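Local coordinates for signal recognition 54 kDa protein (Pyrococcus furiosus, PDB 3DM5), which is the SRP54 subunit of the signal recognition particle, built from a helical bundle, a P-loop domain that holds GDP here, and a signal peptide binding domain, at residues Thr13-Lys16 / Ile17-Ser21; Ala67-Ser70 / Lys71-Ile75; Val377-Asp380 / Ser381-Glu384; Arg400-Gly404 / Ser405-Thr409. All coordinates share one frame; numbering follows the deposited sequence.

Interaction 1 of 4, residues Thr13-Lys16 / Ile17-Ser21; sequences TLKK and IARAS
Ile-17 N donates to Thr-13 O at 3.2 Å, and Ala-18 N donates to Leu-14 O at 3.0 Å. Arg-19 N continues the series. Arg-19 N meets Lys-15 O at 2.9 Å, with a C=O...donor angle of 160°, and it has a second, weak bond to Lys-16 O. Lys-16 O also takes a weak bond from Ala-20 N at 2.8 Å, bent to 117° at the hydrogen. Ala-20 N reaches Ile-17 O as well. The regular pattern frays here because this is the C-terminal turn of helix 5-19, part of the helical bundle domain, and Ala-20 is the first residue to leave helical backbone angles. Arg-19 sends an extended chain back alongside this turn. Its CG stands beside the backbone N (chi1 -63°), next to Lys-15 O. Lys-15 CB lies over one face of the Arg-19 guanidinium, 4.2 Å above its plane and offset toward the rim. The charged end of Arg-19 is held across the assembly: its NE forms a salt bridge with Glu-308 of the second subunit. Lys-16 NZ forms one with Glu-30, on helix 25-41. Thr-13 OG1 bonds to Leu-10 O, one turn earlier.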
# COMPACT_ATOMS: atom_id res chain seq x y z
N THR A 13 3.11 -17.92 3.61
CA THR A 13 3.70 -18.56 4.77
C THR A 13 3.95 -20.01 4.42
O THR A 13 4.91 -20.60 4.90
CB THR A 13 2.79 -18.45 6.00
OG1 THR A 13 1.72 -19.41 5.89
CG2 THR A 13 2.22 -17.04 6.12
N LEU A 14 3.10 -20.58 3.58
CA LEU A 14 3.24 -21.98 3.17
C LEU A 14 4.36 -22.13 2.14
O LEU A 14 5.12 -23.10 2.19
CB LEU A 14 1.92 -22.56 2.64
CG LEU A 14 0.84 -22.79 3.70
CD1 LEU A 14 -0.25 -23.66 3.14
CD2 LEU A 14 1.43 -23.43 4.95
N LYS A 15 4.47 -21.16 1.23
CA LYS A 15 5.59 -21.11 0.29
C LYS A 15 6.91 -20.99 1.04
O LYS A 15 7.88 -21.66 0.72
CB LYS A 15 5.46 -19.93 -0.67
CG LYS A 15 4.38 -20.10 -1.75
CD LYS A 15 4.00 -18.74 -2.34
CE LYS A 15 2.65 -18.76 -3.06
NZ LYS A 15 2.78 -18.72 -4.55
N LYS A 16 6.93 -20.14 2.06
CA LYS A 16 8.14 -19.96 2.83
C LYS A 16 8.58 -21.30 3.36
O LYS A 16 9.76 -21.65 3.28
CB LYS A 16 7.91 -18.98 3.98
CG LYS A 16 8.05 -17.51 3.60
CD LYS A 16 8.20 -16.64 4.85
CE LYS A 16 8.47 -15.19 4.48
NZ LYS A 16 8.71 -14.35 5.69
N ILE A 17 7.63 -22.05 3.90
CA ILE A 17 7.92 -23.37 4.44
C ILE A 17 8.48 -24.30 3.36
O ILE A 17 9.46 -25.00 3.59
CB ILE A 17 6.68 -23.99 5.10
CG1 ILE A 17 6.30 -23.17 6.32
CG2 ILE A 17 6.95 -25.44 5.49
CD1 ILE A 17 5.82 -23.99 7.47
N ALA A 18 7.85 -24.29 2.19
CA ALA A 18 8.26 -25.17 1.12
C ALA A 18 9.69 -24.86 0.72
O ALA A 18 10.43 -25.74 0.29
CB ALA A 18 7.35 -25.00 -0.08
N ARG A 19 10.08 -23.61 0.90
CA ARG A 19 11.36 -23.13 0.40
C ARG A 19 12.41 -23.11 1.50
O ARG A 19 13.60 -22.98 1.23
CB ARG A 19 11.20 -21.73 -0.19
CG ARG A 19 10.28 -21.69 -1.40
CD ARG A 19 10.15 -20.26 -1.94
NE ARG A 19 9.11 -20.13 -2.96
CZ ARG A 19 8.67 -18.97 -3.43
NH1 ARG A 19 9.19 -17.83 -2.99
NH2 ARG A 19 7.71 -18.94 -4.35
N ALA A 20 11.96 -23.25 2.75
CA ALA A 20 12.84 -23.19 3.91
C ALA A 20 14.05 -24.10 3.76
O ALA A 20 13.94 -25.21 3.24
CB ALA A 20 12.07 -23.53 5.20
N SER A 21 15.20 -23.62 4.21
CA SER A 21 16.43 -24.40 4.19
C SER A 21 16.30 -25.63 5.09
O SER A 21 16.72 -26.72 4.73
CB SER A 21 17.64 -23.55 4.59
OG SER A 21 17.57 -23.14 5.94

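Interaction 2 of 4, residues Ala67-Ser70 / Lys71-Ile75; sequences AGIS and KKEHI
Ser-70 ends an irregular stretch and Lys-71 begins a helix, whose first turn is tied back by the bond from His-74 N to Ser-70 O at 3.0 Å. The side chains of Ser-70 and Glu-73 answer each other across this turn. Ser-70 OG lies between its own backbone N and carbonyl carbon (chi1 55°). From there Ser-70 OG accepts a bond from Glu-73 N at 3.2 Å. In return, Glu-73 OE1 takes the backbone N-H of Ser-70, with Ser-70 N at 2.8 Å and an angle of 159° at the hydrogen. The donor comes from the anti side of the carboxylate oxygen, 26° out of the carboxylate plane. Glu-73 OE1 also receives a weak bond from Ser-70 OG at 3.0 Å, so two donors of Ser-70 converge on it. Glu-73 reaches back because its CG stands beside the backbone N and the chain runs extended from there. A carboxylate at this end of a helix would probably be favoured in its charged form.

Ile-69 CG2 lies 3.9 Å from Glu-73 OE1 and 4.0 Å from His-74 CB. The Ile-69 side chain crosses both at about a right angle. Lys-71 bends back twice along its chain, which brings Lys-71 NZ to 3.8 Å from Ser-70 CA. The second subunit packs near, with its Val-313 against Glu-73 and its Glu-314 against Ile-69. At the start of helix 71-86, in the helical bundle domain, the paired bonds of Ser-70 and Glu-73 make a classic N-terminal helix cap, the capping box.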
# COMPACT_ATOMS: atom_id res chain seq x y z
N ALA A 67 5.09 -41.93 8.01
CA ALA A 67 6.12 -42.57 7.19
C ALA A 67 6.22 -42.04 5.76
O ALA A 67 5.24 -42.09 5.01
CB ALA A 67 5.88 -44.07 7.16
N GLY A 68 7.40 -41.54 5.39
CA GLY A 68 7.65 -41.06 4.04
C GLY A 68 7.15 -39.64 3.78
O GLY A 68 7.08 -39.20 2.63
N ILE A 69 6.81 -38.93 4.86
CA ILE A 69 6.33 -37.55 4.77
C ILE A 69 7.28 -36.65 5.55
O ILE A 69 7.50 -36.87 6.74
CB ILE A 69 4.91 -37.43 5.38
CG1 ILE A 69 3.91 -38.26 4.58
CG2 ILE A 69 4.45 -35.98 5.42
CD1 ILE A 69 3.85 -37.90 3.12
N SER A 70 7.85 -35.64 4.88
CA SER A 70 8.81 -34.76 5.57
C SER A 70 8.15 -33.91 6.64
O SER A 70 6.93 -33.71 6.64
CB SER A 70 9.57 -33.87 4.59
OG SER A 70 8.70 -33.12 3.78
N LYS A 71 8.98 -33.41 7.56
CA LYS A 71 8.50 -32.49 8.58
C LYS A 71 7.82 -31.32 7.86
O LYS A 71 6.72 -30.91 8.22
CB LYS A 71 9.67 -31.99 9.44
CG LYS A 71 10.87 -32.95 9.48
CD LYS A 71 11.78 -32.75 8.26
CE LYS A 71 12.79 -33.88 8.07
NZ LYS A 71 12.26 -34.96 7.19
N LYS A 72 8.48 -30.85 6.81
CA LYS A 72 8.01 -29.76 5.97
C LYS A 72 6.61 -29.97 5.33
O LYS A 72 5.77 -29.08 5.36
CB LYS A 72 9.08 -29.51 4.90
CG LYS A 72 8.94 -28.24 4.14
CD LYS A 72 9.96 -28.19 3.01
CE LYS A 72 11.35 -27.85 3.52
NZ LYS A 72 12.21 -27.35 2.40
N GLU A 73 6.37 -31.14 4.75
CA GLU A 73 5.10 -31.40 4.09
C GLU A 73 4.03 -31.65 5.12
O GLU A 73 2.83 -31.54 4.84
CB GLU A 73 5.18 -32.64 3.20
CG GLU A 73 6.16 -32.55 2.05
CD GLU A 73 6.57 -33.93 1.56
OE1 GLU A 73 6.69 -34.85 2.41
OE2 GLU A 73 6.78 -34.08 0.34
N HIS A 74 4.45 -32.00 6.32
CA HIS A 74 3.48 -32.31 7.34
C HIS A 74 3.02 -31.01 7.98
O HIS A 74 1.87 -30.91 8.42
CB HIS A 74 4.04 -33.28 8.37
CG HIS A 74 3.06 -33.66 9.43
ND1 HIS A 74 3.19 -33.27 10.74
CD2 HIS A 74 1.91 -34.39 9.37
CE1 HIS A 74 2.18 -33.74 11.45
NE2 HIS A 74 1.39 -34.42 10.64
N ILE A 75 3.90 -30.02 8.02
CA ILE A 75 3.52 -28.69 8.47
C ILE A 75 2.47 -28.12 7.52
O ILE A 75 1.44 -27.61 7.95
CB ILE A 75 4.70 -27.71 8.49
CG1 ILE A 75 5.80 -28.19 9.45
CG2 ILE A 75 4.21 -26.34 8.92
CD1 ILE A 75 5.50 -27.93 10.89

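Interaction 3 of 4, residues Val377-Asp380 / Ser381-Glu384; sequences VIMD and SMTE
Ile-378 and Met-379 lie in the last turn of helix 369-379, and the chain then folds through a type I beta turn from Met-379 to Met-382. Met-382 N closes that turn on Met-379 O at 2.9 Å. The N-H points well at the oxygen, at 154°, but the donor sits 69° out of the carbonyl plane, above it. Ser-381 N bonds to Ile-378 O, although the position of this nitrogen is less certain. Ser-381 CB lies 3.3 Å from Ile-378 O.

Met-382 carries most of the side-chain contact. With CG beside the backbone N (chi1 -58°) and the chain extended beyond, Met-382 runs back along the helix end it has just left. Met-382 CG rests 3.6 Å from Ile-378 O and 3.8 Å from Met-379 CA. Farther along, Met-382 SD comes within 4.2 Å of Met-379 CG. The terminal methyl, Met-382 CE, touches Ile-378 CG2 at 3.9 Å. Both neighbours are passed at a slant rather than side by side. Met-379 itself bends at its last torsion and packs on helix 330-341, against Leu-330, Met-333 and Tyr-334. Ile-378 faces Val-412 and Leu-415 of helix 409-427.

Asp-380 is held at both oxygens, OD2 by a salt bridge to Lys-376 and OD1 by Tyr-334 OH. Thr-383 is the N-cap of the next helix. A helix end, a tight turn and a new N-cap thus follow closely, a compact helix-to-helix connection within the all-helical signal peptide binding domain.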
# COMPACT_ATOMS: atom_id res chain seq x y z
N VAL A 377 32.26 -21.52 -10.61
CA VAL A 377 33.30 -20.97 -9.76
C VAL A 377 34.41 -20.27 -10.56
O VAL A 377 34.94 -19.24 -10.16
CB VAL A 377 33.91 -22.05 -8.84
CG1 VAL A 377 35.05 -21.48 -8.04
CG2 VAL A 377 32.85 -22.60 -7.93
N ILE A 378 34.76 -20.85 -11.71
CA ILE A 378 35.81 -20.29 -12.54
C ILE A 378 35.37 -18.98 -13.18
O ILE A 378 36.10 -17.99 -13.15
CB ILE A 378 36.27 -21.29 -13.64
CG1 ILE A 378 36.97 -22.50 -13.01
CG2 ILE A 378 37.21 -20.61 -14.64
CD1 ILE A 378 37.55 -23.46 -14.02
N MET A 379 34.17 -18.97 -13.75
CA MET A 379 33.64 -17.78 -14.40
C MET A 379 33.42 -16.63 -13.42
O MET A 379 33.51 -15.47 -13.80
CB MET A 379 32.35 -18.12 -15.17
CG MET A 379 32.61 -18.87 -16.46
SD MET A 379 31.12 -19.31 -17.39
CE MET A 379 30.31 -20.39 -16.21
N ASP A 380 33.13 -16.95 -12.17
CA ASP A 380 32.97 -15.94 -11.13
C ASP A 380 34.31 -15.28 -10.81
O ASP A 380 34.39 -14.37 -9.98
CB ASP A 380 32.43 -16.56 -9.85
CG ASP A 380 30.98 -17.02 -9.99
OD1 ASP A 380 30.37 -16.75 -11.04
OD2 ASP A 380 30.47 -17.66 -9.04
N SER A 381 35.36 -15.77 -11.45
CA SER A 381 36.67 -15.18 -11.26
C SER A 381 37.10 -14.48 -12.54
O SER A 381 38.20 -13.91 -12.63
CB SER A 381 37.69 -16.24 -10.87
OG SER A 381 38.96 -15.64 -10.73
N MET A 382 36.23 -14.52 -13.54
CA MET A 382 36.48 -13.80 -14.76
C MET A 382 35.86 -12.40 -14.67
O MET A 382 34.94 -12.16 -13.87
CB MET A 382 35.93 -14.57 -15.97
CG MET A 382 36.50 -15.99 -16.14
SD MET A 382 35.99 -16.77 -17.69
CE MET A 382 37.07 -18.18 -17.71
N THR A 383 36.37 -11.49 -15.48
CA THR A 383 35.83 -10.15 -15.52
C THR A 383 34.74 -10.09 -16.58
O THR A 383 34.54 -11.05 -17.33
CB THR A 383 36.91 -9.09 -15.84
OG1 THR A 383 37.44 -9.31 -17.16
CG2 THR A 383 38.01 -9.18 -14.81
N GLU A 384 34.05 -8.96 -16.64
CA GLU A 384 32.97 -8.76 -17.59
C GLU A 384 33.52 -8.88 -18.99
O GLU A 384 32.98 -9.62 -19.82
CB GLU A 384 32.31 -7.38 -17.37
CG GLU A 384 30.84 -7.33 -17.72
CD GLU A 384 29.98 -8.34 -16.96
OE1 GLU A 384 30.39 -8.85 -15.89
OE2 GLU A 384 28.87 -8.63 -17.45

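Interaction 4 of 4, residues Arg400-Gly404 / Ser405-Thr409; sequences RIARG and SGTST
Ser-405 meets Ile-401 O twice, through its backbone N at 2.9 Å and its OG at 2.6 Å. The backbone donor comes close to the C=O direction, at a C=O...donor angle of 160°, while OG approaches more from the flank, at 132°. Ser-381 OG, from the loop after helix 369-379, is a further donor to Ile-401 O. The Ser-405 hydroxyl turns back onto the helix because OG lies between the backbone N and the carbonyl carbon (chi1 49°). Ser-405 OG also accepts from Thr-407 OG1 at 3.1 Å, so the oxygen has one bond given and one received.

Gly-406 follows with positive phi, which reverses the chain at the helix end. Gly-406 N makes a weak bond to Arg-403 O at 3.3 Å. Thr-407 N then returns to Ala-402 O at 3.0 Å, lying in the carbonyl plane. This is the 6→1 bond, reaching five residues back into the last turn.

The backbone carbonyl of Ser-408 passes the methyl of Ala-402, with Ser-408 C 3.5 Å from Ala-402 CB. The Ser-408 hydroxyl looks forward: OG caps Asp-411 N at the start of helix 409-427. Thr-409 begins that helix, and Thr-409 CG2 sits 3.9 Å from Ala-402 CB. Ala-402 is therefore covered by the departing chain, and it also touches Val-412 of helix 409-427.

In the signal peptide binding domain this turn, with the N-cap at Ser-408 close behind, joins helix 395-405 to helix 409-427. The positive phi at Gly-406 and the bonds back into the last turn define a Schellman motif.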
# COMPACT_ATOMS: atom_id res chain seq x y z
N ARG A 400 45.58 -15.92 -13.95
CA ARG A 400 44.86 -15.07 -12.99
C ARG A 400 43.51 -15.70 -12.64
O ARG A 400 43.15 -15.87 -11.47
CB ARG A 400 44.65 -13.64 -13.54
CG ARG A 400 44.15 -12.64 -12.46
CD ARG A 400 43.24 -11.50 -12.99
NE ARG A 400 41.88 -11.95 -13.31
CZ ARG A 400 41.35 -11.94 -14.54
NH1 ARG A 400 42.05 -11.49 -15.57
NH2 ARG A 400 40.11 -12.38 -14.74
N ILE A 401 42.76 -16.05 -13.68
CA ILE A 401 41.47 -16.70 -13.51
C ILE A 401 41.61 -17.94 -12.60
O ILE A 401 40.87 -18.10 -11.62
CB ILE A 401 40.86 -17.04 -14.87
CG1 ILE A 401 40.68 -15.76 -15.69
CG2 ILE A 401 39.54 -17.81 -14.71
CD1 ILE A 401 40.21 -15.97 -17.09
N ALA A 402 42.58 -18.79 -12.92
CA ALA A 402 42.82 -20.01 -12.16
C ALA A 402 43.14 -19.70 -10.70
O ALA A 402 42.59 -20.31 -9.78
CB ALA A 402 43.94 -20.79 -12.80
N ARG A 403 44.04 -18.74 -10.49
CA ARG A 403 44.40 -18.29 -9.15
C ARG A 403 43.20 -17.69 -8.40
O ARG A 403 42.96 -18.04 -7.24
CB ARG A 403 45.55 -17.29 -9.24
CG ARG A 403 45.80 -16.47 -7.99
CD ARG A 403 47.25 -16.03 -7.94
NE ARG A 403 47.40 -14.66 -7.45
CZ ARG A 403 47.56 -13.60 -8.23
NH1 ARG A 403 47.58 -13.75 -9.56
NH2 ARG A 403 47.69 -12.39 -7.70
N GLY A 404 42.46 -16.81 -9.07
CA GLY A 404 41.29 -16.17 -8.49
C GLY A 404 40.12 -17.09 -8.17
O GLY A 404 39.31 -16.78 -7.30
N SER A 405 40.02 -18.21 -8.88
CA SER A 405 38.92 -19.16 -8.67
C SER A 405 39.32 -20.30 -7.76
O SER A 405 38.49 -21.12 -7.39
CB SER A 405 38.44 -19.72 -10.00
OG SER A 405 39.54 -20.16 -10.76
N GLY A 406 40.60 -20.35 -7.40
CA GLY A 406 41.12 -21.42 -6.56
C GLY A 406 41.10 -22.77 -7.27
O GLY A 406 40.90 -23.81 -6.64
N THR A 407 41.30 -22.74 -8.58
CA THR A 407 41.34 -23.95 -9.37
C THR A 407 42.66 -23.97 -10.12
O THR A 407 43.56 -23.21 -9.79
CB THR A 407 40.16 -24.02 -10.38
OG1 THR A 407 40.34 -23.05 -11.41
CG2 THR A 407 38.83 -23.76 -9.67
N SER A 408 42.78 -24.84 -11.12
CA SER A 408 44.02 -24.96 -11.88
C SER A 408 43.90 -24.31 -13.24
O SER A 408 42.81 -24.06 -13.72
CB SER A 408 44.37 -26.44 -12.08
OG SER A 408 43.65 -26.96 -13.19
N THR A 409 45.04 -24.06 -13.88
CA THR A 409 45.03 -23.55 -15.25
C THR A 409 44.48 -24.64 -16.16
O THR A 409 44.00 -24.36 -17.27
CB THR A 409 46.43 -23.12 -15.73
OG1 THR A 409 47.29 -24.27 -15.79
CG2 THR A 409 47.03 -22.10 -14.79

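The four contacts form two pairs. Interactions 1 and 2, a helix end and a helix start in the helical bundle domain, have centres about 13 Å apart. Lys-72 NZ ties them, probably bonding to Ala-20 O at 2.9 Å and Ala-18 O at 3.2 Å, while Ile-17 packs on Ile-75. Interactions 3 and 4, in the signal peptide binding domain, have centres about 9 Å apart. Ser-381 OG probably bonds to Ile-401 O, and Ser-381 O to Arg-400 NH2, each at 3.2 Å. The pairs do not touch: the nearest atoms of interactions 1 and 3 are about 20 Å apart. All four touch the second subunit. None includes a residue of the GDP pocket.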